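Putative polyketide biosynthesis enoyl-CoA hydratase homolog pksH (PDB 3HP0) catalyses the dehydration of a carrier-tethered (S)-3-hydroxy-3-methylglutaryl group to a 3-methylglutaconyl group during synthesis of the polyketide antibiotic bacillaene. Local coordinates at residues I36-L40 / P88-L92; T52-E57 / Y101-H106; V119-A125 / F150-R154. The contacts are given in a common frame with arbitrary orientation. Residue numbers count along the deposited sequence, not the author numbering.

Contact 1. Residues I36-L40 / P88-L92; sequences IEECL and PLYDL
This is an apolar helix-helix contact between residues 36-40 of helix 34-48 and residues 88-92 of helix 87-98. Both segments are regular alpha helix; Leu40 N bonds to Ile36 O at 3.1 Å and Leu92 N to Pro88 O at 2.9 Å. The two short axes run in broadly the same N-to-C direction, crossing at +32° and approaching to 9.9 Å. In register, Ile36 lies beside Leu89 (CA-CA 6.1 Å) and Leu40 beside Leu92 (CA-CA 6.3 Å). These are two of the helices that follow the strands of the crotonase fold, and each leads into a strand of the same sheet. Ile36 (m, t) points at the other helix. Ile36 CD1 lies 3.5 Å from Leu89 CB, and Ile36 CG2 lies 3.7 Å from Pro88 CB and 4.2 Å from Leu92 CD2. Leu92 (t, p) points back. Leu92 CD1 lies 3.8 Å from Cys39 CB and 3.7 Å from Leu40 CD2. Leu40 (m, t) starts sideways, but its end comes nearer to Leu92. About 297 Å² is buried in total. Tyr90 lies on another side of its helix, where it touches helix 220-235 and the Phe150 ring. Asp91 forms a salt bridge with Lys225.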
ATOM      1  N   ILE A  36       8.270   7.521   1.884  1.00 58.56           N
ATOM      2  CA  ILE A  36       7.193   8.198   1.166  1.00 57.30           C
ATOM      3  C   ILE A  36       7.733   9.275   0.234  1.00 57.55           C
ATOM      4  O   ILE A  36       7.283   9.418  -0.907  1.00 57.51           O
ATOM      5  CB  ILE A  36       6.210   8.860   2.144  1.00 55.63           C
ATOM      6  CG1 ILE A  36       5.519   7.789   2.985  1.00 54.93           C
ATOM      7  CG2 ILE A  36       5.191   9.689   1.380  1.00 55.52           C
ATOM      8  CD1 ILE A  36       4.563   8.350   4.014  1.00 55.83           C
ATOM      9  N   GLU A  37       8.696  10.036   0.738  1.00 57.86           N
ATOM     10  CA  GLU A  37       9.314  11.108  -0.026  1.00 58.25           C
ATOM     11  C   GLU A  37      10.088  10.562  -1.228  1.00 56.53           C
ATOM     12  O   GLU A  37       9.973  11.083  -2.336  1.00 55.73           O
ATOM     13  CB  GLU A  37      10.242  11.927   0.887  1.00 60.92           C
ATOM     14  CG  GLU A  37      10.982  13.070   0.195  1.00 64.71           C
ATOM     15  CD  GLU A  37      10.060  13.978  -0.609  1.00 67.22           C
ATOM     16  OE1 GLU A  37       9.467  13.507  -1.604  1.00 68.78           O
ATOM     17  OE2 GLU A  37       9.927  15.165  -0.249  1.00 68.36           O
ATOM     18  N   GLU A  38      10.868   9.511  -1.010  1.00 55.17           N
ATOM     19  CA  GLU A  38      11.647   8.907  -2.086  1.00 55.07           C
ATOM     20  C   GLU A  38      10.763   8.384  -3.218  1.00 53.07           C
ATOM     21  O   GLU A  38      11.134   8.460  -4.387  1.00 51.96           O
ATOM     22  CB  GLU A  38      12.508   7.771  -1.532  1.00 57.28           C
ATOM     23  CG  GLU A  38      13.724   8.250  -0.763  1.00 61.71           C
ATOM     24  CD  GLU A  38      14.443   7.121  -0.047  1.00 65.00           C
ATOM     25  OE1 GLU A  38      14.479   5.997  -0.594  1.00 66.83           O
ATOM     26  OE2 GLU A  38      14.983   7.357   1.057  1.00 66.00           O
ATOM     27  N   CYS A  39       9.596   7.853  -2.861  1.00 52.00           N
ATOM     28  CA  CYS A  39       8.651   7.324  -3.841  1.00 49.72           C
ATOM     29  C   CYS A  39       8.031   8.449  -4.657  1.00 49.80           C
ATOM     30  O   CYS A  39       7.973   8.377  -5.887  1.00 50.37           O
ATOM     31  CB  CYS A  39       7.541   6.532  -3.145  1.00 48.63           C
ATOM     32  SG  CYS A  39       8.055   4.936  -2.469  1.00 46.00           S
ATOM     33  N   LEU A  40       7.566   9.489  -3.975  1.00 49.06           N
ATOM     34  CA  LEU A  40       6.964  10.625  -4.660  1.00 50.08           C
ATOM     35  C   LEU A  40       7.973  11.199  -5.640  1.00 50.16           C
ATOM     36  O   LEU A  40       7.622  11.659  -6.725  1.00 51.16           O
ATOM     37  CB  LEU A  40       6.559  11.686  -3.642  1.00 49.80           C
ATOM     38  CG  LEU A  40       5.471  11.195  -2.691  1.00 50.60           C
ATOM     39  CD1 LEU A  40       5.278  12.179  -1.553  1.00 51.75           C
ATOM     40  CD2 LEU A  40       4.183  11.013  -3.476  1.00 50.19           C
ATOM     41  N   PRO A  88       0.928  12.601   3.174  1.00 42.09           N
ATOM     42  CA  PRO A  88       1.901  12.227   2.145  1.00 40.33           C
ATOM     43  C   PRO A  88       1.679  10.785   1.660  1.00 38.94           C
ATOM     44  O   PRO A  88       1.683  10.509   0.455  1.00 38.40           O
ATOM     45  CB  PRO A  88       3.237  12.411   2.862  1.00 40.40           C
ATOM     46  CG  PRO A  88       2.956  13.563   3.769  1.00 39.84           C
ATOM     47  CD  PRO A  88       1.605  13.202   4.336  1.00 40.78           C
ATOM     48  N   LEU A  89       1.483   9.870   2.604  1.00 35.44           N
ATOM     49  CA  LEU A  89       1.249   8.472   2.268  1.00 32.88           C
ATOM     50  C   LEU A  89      -0.032   8.324   1.438  1.00 30.93           C
ATOM     51  O   LEU A  89      -0.054   7.621   0.422  1.00 30.69           O
ATOM     52  CB  LEU A  89       1.121   7.635   3.545  1.00 32.53           C
ATOM     53  CG  LEU A  89       0.856   6.142   3.333  1.00 33.81           C
ATOM     54  CD1 LEU A  89       2.052   5.513   2.630  1.00 33.46           C
ATOM     55  CD2 LEU A  89       0.609   5.451   4.670  1.00 34.30           C
ATOM     56  N   TYR A  90      -1.096   8.991   1.872  1.00 26.70           N
ATOM     57  CA  TYR A  90      -2.370   8.911   1.170  1.00 24.68           C
ATOM     58  C   TYR A  90      -2.249   9.429  -0.256  1.00 26.42           C
ATOM     59  O   TYR A  90      -2.738   8.796  -1.191  1.00 26.14           O
ATOM     60  CB  TYR A  90      -3.441   9.702   1.909  1.00 19.18           C
ATOM     61  CG  TYR A  90      -4.860   9.290   1.567  1.00 18.35           C
ATOM     62  CD1 TYR A  90      -5.552   8.371   2.367  1.00 14.64           C
ATOM     63  CD2 TYR A  90      -5.523   9.835   0.460  1.00 15.05           C
ATOM     64  CE1 TYR A  90      -6.857   8.019   2.085  1.00 14.18           C
ATOM     65  CE2 TYR A  90      -6.843   9.478   0.164  1.00 14.14           C
ATOM     66  CZ  TYR A  90      -7.504   8.578   0.984  1.00 17.32           C
ATOM     67  OH  TYR A  90      -8.823   8.265   0.742  1.00 19.33           O
ATOM     68  N   ASP A  91      -1.589  10.575  -0.420  1.00 28.20           N
ATOM     69  CA  ASP A  91      -1.407  11.169  -1.743  1.00 28.54           C
ATOM     70  C   ASP A  91      -0.542  10.309  -2.642  1.00 27.02           C
ATOM     71  O   ASP A  91      -0.729  10.293  -3.854  1.00 25.30           O
ATOM     72  CB  ASP A  91      -0.813  12.571  -1.629  1.00 30.36           C
ATOM     73  CG  ASP A  91      -1.813  13.567  -1.100  1.00 33.13           C
ATOM     74  OD1 ASP A  91      -2.983  13.501  -1.534  1.00 35.19           O
ATOM     75  OD2 ASP A  91      -1.437  14.409  -0.260  1.00 36.99           O
ATOM     76  N   LEU A  92       0.404   9.600  -2.038  1.00 27.00           N
ATOM     77  CA  LEU A  92       1.277   8.694  -2.773  1.00 26.48           C
ATOM     78  C   LEU A  92       0.406   7.574  -3.350  1.00 26.86           C
ATOM     79  O   LEU A  92       0.463   7.277  -4.549  1.00 28.70           O
ATOM     80  CB  LEU A  92       2.316   8.105  -1.831  1.00 26.64           C
ATOM     81  CG  LEU A  92       3.179   6.942  -2.319  1.00 28.56           C
ATOM     82  CD1 LEU A  92       3.874   7.293  -3.625  1.00 28.88           C
ATOM     83  CD2 LEU A  92       4.185   6.609  -1.231  1.00 27.99           C
TER

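Contact 2. Residues T52-E57 / Y101-H106; sequences TVVVLE and YVTISH
Strands 53-57 and 102-106 are parallel neighbours in the main sheet of the crotonase fold. Both are extended, with axes 4.8 Å apart and crossing at -18°. Val53 pairs with Val102, Val54 with Thr103 and Val55 with Ile104, each at 4.8 Å CA-CA, and Leu56 with Ser105 at 5.0 Å. Five backbone hydrogen bonds alternate in direction: Val102 N to Thr52 O (2.9 Å), Val54 N to Val102 O (3.0 Å), Ile104 N to Val54 O (2.9 Å), Leu56 N to Ile104 O (2.9 Å) and His106 N to Leu56 O (3.1 Å). Val53 bonds outward by its backbone to Ser16 and Cys18, Val55 to Cys18 and Ile20. Beyond 101-106, Thr103 and Ser105 make backbone bonds with Ile124, Thr103 N bonds to Asp123 OD2 and Tyr101 O accepts from Lys211 NZ. Val53, Val55, Val102 and Ile104 share one face (Val53 CG1 to Ile104 CD1 3.8 Å), Val54, Leu56, Thr103 and Ser105 the other. Val54 (t) CG2 makes a CH-pi contact 4.1 Å from the Tyr101 ring centroid. Thr103 OG1 bonds to Leu96 O, Ser105 OG to Thr122 OG1 and His106 NE2 to Asp189 OD1. Main-chain bonds thus join the strands; side-chain polar groups tie them outward.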
ATOM      1  N   THR A  52       6.220   4.045 -18.979  1.00 35.34           N
ATOM      2  CA  THR A  52       4.783   3.793 -19.032  1.00 33.67           C
ATOM      3  C   THR A  52       4.324   2.834 -17.947  1.00 30.04           C
ATOM      4  O   THR A  52       3.122   2.680 -17.727  1.00 29.81           O
ATOM      5  CB  THR A  52       4.358   3.174 -20.380  1.00 34.90           C
ATOM      6  OG1 THR A  52       4.979   1.889 -20.535  1.00 35.94           O
ATOM      7  CG2 THR A  52       4.760   4.065 -21.517  1.00 36.17           C
ATOM      8  N   VAL A  53       5.269   2.174 -17.284  1.00 25.83           N
ATOM      9  CA  VAL A  53       4.898   1.235 -16.232  1.00 24.08           C
ATOM     10  C   VAL A  53       5.799   1.359 -15.020  1.00 24.02           C
ATOM     11  O   VAL A  53       7.001   1.529 -15.159  1.00 24.06           O
ATOM     12  CB  VAL A  53       4.951  -0.257 -16.719  1.00 23.20           C
ATOM     13  CG1 VAL A  53       4.494  -1.196 -15.597  1.00 19.81           C
ATOM     14  CG2 VAL A  53       4.074  -0.453 -17.943  1.00 19.53           C
ATOM     15  N   VAL A  54       5.206   1.274 -13.828  1.00 24.67           N
ATOM     16  CA  VAL A  54       5.963   1.332 -12.584  1.00 22.94           C
ATOM     17  C   VAL A  54       5.641   0.069 -11.793  1.00 24.48           C
ATOM     18  O   VAL A  54       4.469  -0.216 -11.522  1.00 24.57           O
ATOM     19  CB  VAL A  54       5.577   2.549 -11.719  1.00 22.36           C
ATOM     20  CG1 VAL A  54       6.421   2.561 -10.453  1.00 19.79           C
ATOM     21  CG2 VAL A  54       5.754   3.851 -12.507  1.00 22.59           C
ATOM     22  N   VAL A  55       6.675  -0.687 -11.431  1.00 24.54           N
ATOM     23  CA  VAL A  55       6.497  -1.918 -10.668  1.00 27.24           C
ATOM     24  C   VAL A  55       7.016  -1.745  -9.243  1.00 29.03           C
ATOM     25  O   VAL A  55       8.077  -1.164  -9.022  1.00 28.28           O
ATOM     26  CB  VAL A  55       7.240  -3.105 -11.329  1.00 26.44           C
ATOM     27  CG1 VAL A  55       7.096  -4.348 -10.473  1.00 24.23           C
ATOM     28  CG2 VAL A  55       6.685  -3.355 -12.731  1.00 25.10           C
ATOM     29  N   LEU A  56       6.250  -2.245  -8.284  1.00 30.85           N
ATOM     30  CA  LEU A  56       6.622  -2.161  -6.879  1.00 36.54           C
ATOM     31  C   LEU A  56       6.965  -3.564  -6.401  1.00 38.08           C
ATOM     32  O   LEU A  56       6.254  -4.513  -6.714  1.00 37.47           O
ATOM     33  CB  LEU A  56       5.459  -1.599  -6.051  1.00 37.98           C
ATOM     34  CG  LEU A  56       5.115  -0.101  -6.135  1.00 39.81           C
ATOM     35  CD1 LEU A  56       4.889   0.322  -7.581  1.00 39.94           C
ATOM     36  CD2 LEU A  56       3.873   0.176  -5.293  1.00 37.75           C
ATOM     37  N   GLU A  57       8.039  -3.715  -5.636  1.00 44.00           N
ATOM     38  CA  GLU A  57       8.413  -5.049  -5.177  1.00 50.70           C
ATOM     39  C   GLU A  57       9.486  -5.067  -4.096  1.00 56.04           C
ATOM     40  O   GLU A  57       9.685  -4.083  -3.376  1.00 55.54           O
ATOM     41  CB  GLU A  57       8.908  -5.858  -6.359  1.00 50.25           C
ATOM     42  CG  GLU A  57      10.096  -5.211  -7.030  1.00 51.26           C
ATOM     43  CD  GLU A  57      10.663  -6.054  -8.139  1.00 52.78           C
ATOM     44  OE1 GLU A  57      11.870  -5.907  -8.423  1.00 53.14           O
ATOM     45  OE2 GLU A  57       9.906  -6.855  -8.734  1.00 52.72           O
ATOM     46  N   TYR A 101       0.882   6.466 -15.990  1.00 23.93           N
ATOM     47  CA  TYR A 101       1.562   5.180 -16.092  1.00 22.43           C
ATOM     48  C   TYR A 101       0.742   4.129 -15.369  1.00 20.50           C
ATOM     49  O   TYR A 101      -0.036   4.440 -14.477  1.00 17.77           O
ATOM     50  CB  TYR A 101       2.970   5.243 -15.490  1.00 21.76           C
ATOM     51  CG  TYR A 101       3.060   6.101 -14.254  1.00 25.39           C
ATOM     52  CD1 TYR A 101       2.334   5.778 -13.103  1.00 23.01           C
ATOM     53  CD2 TYR A 101       3.831   7.266 -14.248  1.00 23.18           C
ATOM     54  CE1 TYR A 101       2.362   6.588 -11.983  1.00 21.35           C
ATOM     55  CE2 TYR A 101       3.869   8.091 -13.125  1.00 24.73           C
ATOM     56  CZ  TYR A 101       3.125   7.745 -11.994  1.00 26.35           C
ATOM     57  OH  TYR A 101       3.109   8.575 -10.896  1.00 25.23           O
ATOM     58  N   VAL A 102       0.911   2.882 -15.785  1.00 19.97           N
ATOM     59  CA  VAL A 102       0.209   1.773 -15.180  1.00 19.49           C
ATOM     60  C   VAL A 102       1.063   1.295 -14.021  1.00 19.64           C
ATOM     61  O   VAL A 102       2.235   0.950 -14.211  1.00 20.83           O
ATOM     62  CB  VAL A 102       0.002   0.652 -16.221  1.00 20.05           C
ATOM     63  CG1 VAL A 102      -0.520  -0.611 -15.559  1.00 18.14           C
ATOM     64  CG2 VAL A 102      -0.982   1.146 -17.297  1.00 18.53           C
ATOM     65  N   THR A 103       0.499   1.315 -12.811  1.00 18.53           N
ATOM     66  CA  THR A 103       1.249   0.874 -11.647  1.00 18.58           C
ATOM     67  C   THR A 103       0.892  -0.565 -11.326  1.00 18.37           C
ATOM     68  O   THR A 103      -0.255  -0.978 -11.485  1.00 18.57           O
ATOM     69  CB  THR A 103       1.006   1.797 -10.426  1.00 16.68           C
ATOM     70  OG1 THR A 103      -0.376   1.778 -10.065  1.00 14.75           O
ATOM     71  CG2 THR A 103       1.417   3.234 -10.769  1.00 13.34           C
ATOM     72  N   ILE A 104       1.893  -1.323 -10.891  1.00 20.61           N
ATOM     73  CA  ILE A 104       1.720  -2.736 -10.580  1.00 23.54           C
ATOM     74  C   ILE A 104       2.380  -3.154  -9.285  1.00 24.17           C
ATOM     75  O   ILE A 104       3.528  -2.811  -9.029  1.00 24.70           O
ATOM     76  CB  ILE A 104       2.347  -3.661 -11.662  1.00 23.65           C
ATOM     77  CG1 ILE A 104       1.874  -3.271 -13.055  1.00 24.81           C
ATOM     78  CG2 ILE A 104       1.982  -5.118 -11.374  1.00 25.70           C
ATOM     79  CD1 ILE A 104       2.503  -4.119 -14.134  1.00 25.54           C
ATOM     80  N   SER A 105       1.642  -3.919  -8.491  1.00 25.36           N
ATOM     81  CA  SER A 105       2.150  -4.466  -7.244  1.00 28.55           C
ATOM     82  C   SER A 105       2.551  -5.902  -7.540  1.00 29.84           C
ATOM     83  O   SER A 105       1.826  -6.638  -8.231  1.00 27.54           O
ATOM     84  CB  SER A 105       1.069  -4.498  -6.164  1.00 28.37           C
ATOM     85  OG  SER A 105       0.935  -3.243  -5.542  1.00 36.54           O
ATOM     86  N   HIS A 106       3.706  -6.293  -7.027  1.00 30.62           N
ATOM     87  CA  HIS A 106       4.184  -7.653  -7.202  1.00 33.03           C
ATOM     88  C   HIS A 106       4.363  -8.140  -5.775  1.00 33.57           C
ATOM     89  O   HIS A 106       5.327  -7.785  -5.097  1.00 32.32           O
ATOM     90  CB  HIS A 106       5.502  -7.665  -7.972  1.00 35.60           C
ATOM     91  CG  HIS A 106       6.042  -9.036  -8.210  1.00 38.78           C
ATOM     92  ND1 HIS A 106       5.228 -10.140  -8.335  1.00 41.45           N
ATOM     93  CD2 HIS A 106       7.310  -9.485  -8.354  1.00 40.53           C
ATOM     94  CE1 HIS A 106       5.971 -11.211  -8.542  1.00 40.10           C
ATOM     95  NE2 HIS A 106       7.239 -10.841  -8.558  1.00 41.24           N
TER

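Contact 3. Residues V119-A125 / F150-R154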
ATOM      1  N   VAL A 119      -0.749  -2.288  -2.428  1.00 20.81           N
ATOM      2  CA  VAL A 119      -1.330  -3.272  -3.336  1.00 22.14           C
ATOM      3  C   VAL A 119      -2.706  -2.875  -3.868  1.00 23.19           C
ATOM      4  O   VAL A 119      -3.017  -3.094  -5.043  1.00 24.28           O
ATOM      5  CB  VAL A 119      -1.429  -4.658  -2.657  1.00 21.78           C
ATOM      6  CG1 VAL A 119      -2.149  -5.628  -3.561  1.00 21.32           C
ATOM      7  CG2 VAL A 119      -0.023  -5.186  -2.325  1.00 22.08           C
ATOM      8  N   SER A 120      -3.522  -2.289  -3.001  1.00 21.28           N
ATOM      9  CA  SER A 120      -4.864  -1.874  -3.365  1.00 21.73           C
ATOM     10  C   SER A 120      -4.845  -0.705  -4.332  1.00 21.80           C
ATOM     11  O   SER A 120      -5.658  -0.651  -5.257  1.00 20.73           O
ATOM     12  CB  SER A 120      -5.648  -1.448  -2.121  1.00 23.26           C
ATOM     13  OG  SER A 120      -5.663  -2.464  -1.136  1.00 28.31           O
ATOM     14  N   ALA A 121      -3.922   0.227  -4.098  1.00 19.61           N
ATOM     15  CA  ALA A 121      -3.797   1.430  -4.906  1.00 19.30           C
ATOM     16  C   ALA A 121      -3.253   1.227  -6.315  1.00 19.49           C
ATOM     17  O   ALA A 121      -3.663   1.940  -7.242  1.00 19.65           O
ATOM     18  CB  ALA A 121      -2.932   2.445  -4.173  1.00 21.14           C
ATOM     19  N   THR A 122      -2.333   0.273  -6.485  1.00 14.99           N
ATOM     20  CA  THR A 122      -1.756   0.039  -7.792  1.00 14.72           C
ATOM     21  C   THR A 122      -2.849  -0.333  -8.777  1.00 15.20           C
ATOM     22  O   THR A 122      -3.873  -0.899  -8.393  1.00 16.25           O
ATOM     23  CB  THR A 122      -0.647  -1.066  -7.752  1.00 17.57           C
ATOM     24  OG1 THR A 122      -1.188  -2.328  -7.321  1.00 14.60           O
ATOM     25  CG2 THR A 122       0.475  -0.638  -6.794  1.00 15.50           C
ATOM     26  N   ASP A 123      -2.646   0.024 -10.041  1.00 16.12           N
ATOM     27  CA  ASP A 123      -3.613  -0.274 -11.097  1.00 18.58           C
ATOM     28  C   ASP A 123      -3.784  -1.779 -11.267  1.00 20.47           C
ATOM     29  O   ASP A 123      -4.864  -2.249 -11.621  1.00 18.89           O
ATOM     30  CB  ASP A 123      -3.142   0.289 -12.435  1.00 19.86           C
ATOM     31  CG  ASP A 123      -3.113   1.802 -12.462  1.00 23.18           C
ATOM     32  OD1 ASP A 123      -4.181   2.423 -12.252  1.00 27.36           O
ATOM     33  OD2 ASP A 123      -2.026   2.366 -12.706  1.00 24.13           O
ATOM     34  N   ILE A 124      -2.694  -2.513 -11.026  1.00 20.22           N
ATOM     35  CA  ILE A 124      -2.660  -3.962 -11.163  1.00 22.19           C
ATOM     36  C   ILE A 124      -1.819  -4.606 -10.071  1.00 23.53           C
ATOM     37  O   ILE A 124      -0.674  -4.207  -9.829  1.00 25.36           O
ATOM     38  CB  ILE A 124      -2.062  -4.370 -12.518  1.00 22.40           C
ATOM     39  CG1 ILE A 124      -2.936  -3.811 -13.641  1.00 19.43           C
ATOM     40  CG2 ILE A 124      -1.912  -5.901 -12.594  1.00 18.58           C
ATOM     41  CD1 ILE A 124      -2.460  -4.172 -15.016  1.00 13.86           C
ATOM     42  N   ALA A 125      -2.384  -5.619  -9.426  1.00 23.04           N
ATOM     43  CA  ALA A 125      -1.683  -6.310  -8.355  1.00 24.95           C
ATOM     44  C   ALA A 125      -1.575  -7.802  -8.655  1.00 25.38           C
ATOM     45  O   ALA A 125      -2.585  -8.478  -8.831  1.00 22.86           O
ATOM     46  CB  ALA A 125      -2.408  -6.089  -7.027  1.00 22.88           C
ATOM     47  N   PHE A 150      -9.042   2.649  -0.533  1.00 19.83           N
ATOM     48  CA  PHE A 150      -8.401   1.969  -1.661  1.00 20.60           C
ATOM     49  C   PHE A 150      -8.833   0.488  -1.691  1.00 19.57           C
ATOM     50  O   PHE A 150      -9.159  -0.054  -2.751  1.00 18.43           O
ATOM     51  CB  PHE A 150      -6.877   2.079  -1.529  1.00 20.86           C
ATOM     52  CG  PHE A 150      -6.356   3.493  -1.620  1.00 21.47           C
ATOM     53  CD1 PHE A 150      -6.145   4.095  -2.864  1.00 19.88           C
ATOM     54  CD2 PHE A 150      -6.120   4.240  -0.464  1.00 20.95           C
ATOM     55  CE1 PHE A 150      -5.711   5.407  -2.954  1.00 18.43           C
ATOM     56  CE2 PHE A 150      -5.680   5.567  -0.544  1.00 20.05           C
ATOM     57  CZ  PHE A 150      -5.476   6.148  -1.790  1.00 18.45           C
ATOM     58  N   LEU A 151      -8.848  -0.149  -0.520  1.00 18.36           N
ATOM     59  CA  LEU A 151      -9.246  -1.547  -0.420  1.00 17.09           C
ATOM     60  C   LEU A 151     -10.691  -1.695  -0.876  1.00 18.15           C
ATOM     61  O   LEU A 151     -11.019  -2.559  -1.703  1.00 18.74           O
ATOM     62  CB  LEU A 151      -9.102  -2.065   1.026  1.00 17.60           C
ATOM     63  CG  LEU A 151      -9.441  -3.564   1.206  1.00 19.52           C
ATOM     64  CD1 LEU A 151      -8.550  -4.413   0.291  1.00 18.67           C
ATOM     65  CD2 LEU A 151      -9.248  -4.000   2.654  1.00 18.49           C
ATOM     66  N   ILE A 152     -11.546  -0.833  -0.340  1.00 17.37           N
ATOM     67  CA  ILE A 152     -12.961  -0.847  -0.665  1.00 18.06           C
ATOM     68  C   ILE A 152     -13.213  -0.662  -2.152  1.00 19.25           C
ATOM     69  O   ILE A 152     -14.092  -1.306  -2.721  1.00 18.76           O
ATOM     70  CB  ILE A 152     -13.710   0.245   0.139  1.00 20.64           C
ATOM     71  CG1 ILE A 152     -13.761  -0.183   1.610  1.00 18.96           C
ATOM     72  CG2 ILE A 152     -15.106   0.515  -0.479  1.00 13.55           C
ATOM     73  CD1 ILE A 152     -14.485   0.788   2.516  1.00 21.37           C
ATOM     74  N   ARG A 153     -12.445   0.215  -2.792  1.00 21.11           N
ATOM     75  CA  ARG A 153     -12.634   0.418  -4.222  1.00 23.98           C
ATOM     76  C   ARG A 153     -12.392  -0.903  -4.978  1.00 23.57           C
ATOM     77  O   ARG A 153     -13.002  -1.154  -6.015  1.00 24.44           O
ATOM     78  CB  ARG A 153     -11.691   1.505  -4.762  1.00 24.92           C
ATOM     79  CG  ARG A 153     -11.725   1.578  -6.297  1.00 27.57           C
ATOM     80  CD  ARG A 153     -10.572   2.367  -6.923  1.00 28.77           C
ATOM     81  NE  ARG A 153     -10.425   1.999  -8.334  1.00 32.00           N
ATOM     82  CZ  ARG A 153      -9.885   0.855  -8.764  1.00 30.66           C
ATOM     83  NH1 ARG A 153      -9.419  -0.038  -7.893  1.00 29.50           N
ATOM     84  NH2 ARG A 153      -9.844   0.584 -10.063  1.00 27.09           N
ATOM     85  N   ARG A 154     -11.509  -1.741  -4.450  1.00 23.40           N
ATOM     86  CA  ARG A 154     -11.196  -3.016  -5.093  1.00 24.40           C
ATOM     87  C   ARG A 154     -12.121  -4.185  -4.775  1.00 22.86           C
ATOM     88  O   ARG A 154     -12.517  -4.921  -5.674  1.00 23.50           O
ATOM     89  CB  ARG A 154      -9.762  -3.453  -4.758  1.00 24.21           C
ATOM     90  CG  ARG A 154      -8.732  -3.081  -5.798  1.00 22.42           C
ATOM     91  CD  ARG A 154      -7.338  -3.498  -5.369  1.00 20.23           C
ATOM     92  NE  ARG A 154      -6.366  -3.200  -6.409  1.00 21.53           N
ATOM     93  CZ  ARG A 154      -6.063  -4.016  -7.417  1.00 25.04           C
ATOM     94  NH1 ARG A 154      -6.651  -5.206  -7.516  1.00 24.97           N
ATOM     95  NH2 ARG A 154      -5.202  -3.621  -8.354  1.00 23.38           N
TER
HETATM   96  O   HOH W   1      -8.061   0.665  -5.375  1.00 22.12           O
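Residues 119-121 are the last turn of helix 115-121. Thr122 leaves the helical conformation (phi/psi -60/149°), and the chain enters strand 124-127 at Ile124. This helix-to-strand turn of the crotonase fold packs against helix 148-155, which contains residues 150-154. The backbones come closest at Ser120 and Leu151, with CA atoms 5.3 Å apart. Ser120 CB fits against Phe150, 3.8 Å from its CB, and Ser120 OG bonds back to Leu116 O. Ala121 CB lies 3.8 Å from Phe150 CD1. The main polar link is Arg154. Its side chain extends across the end of helix 115-121 and meets carbonyls there. NE of Arg154 donates to Ser120 O at 2.9 Å, and its NH2 donates to Thr122 O at 3.0 Å in a nearly straight bond. Ala125 CB lies over one face of the guanidinium, 4.0 Å from NH2 of Arg154. Arg154 NH1 forms a salt bridge with Asp182 OD1, which also accepts a bond from Ala125 N. A water completes the join: it donates to Ser120 O at 2.7 Å and Phe150 O at 2.9 Å, and accepts from Arg153 NH1 at 2.9 Å.

Overall arrangement
All three contacts lie within one crotonase-type domain. Contacts 1 and 2 alternate along the chain: helix 34-48 leads to strand 53-57, helix 87-98 to strand 102-107. The same two units meet twice, helix to helix and strand to strand, with centres 15 Å apart. Later, contact 3 adds strand 124-127 beside strand 102-107, with Ser105 N 2.7 Å from Ile124 O. Centres of contacts 2 and 3 are 12 Å apart; those of 1 and 3 are 16 Å apart, but Tyr90 CE1 lies 3.8 Å from Phe150 CE2. Between side chains, Leu89 is about 11 Å from catalytic Asp68 and Glu137, and Leu151 about 9 Å from Glu137, so these contacts frame the site without forming it.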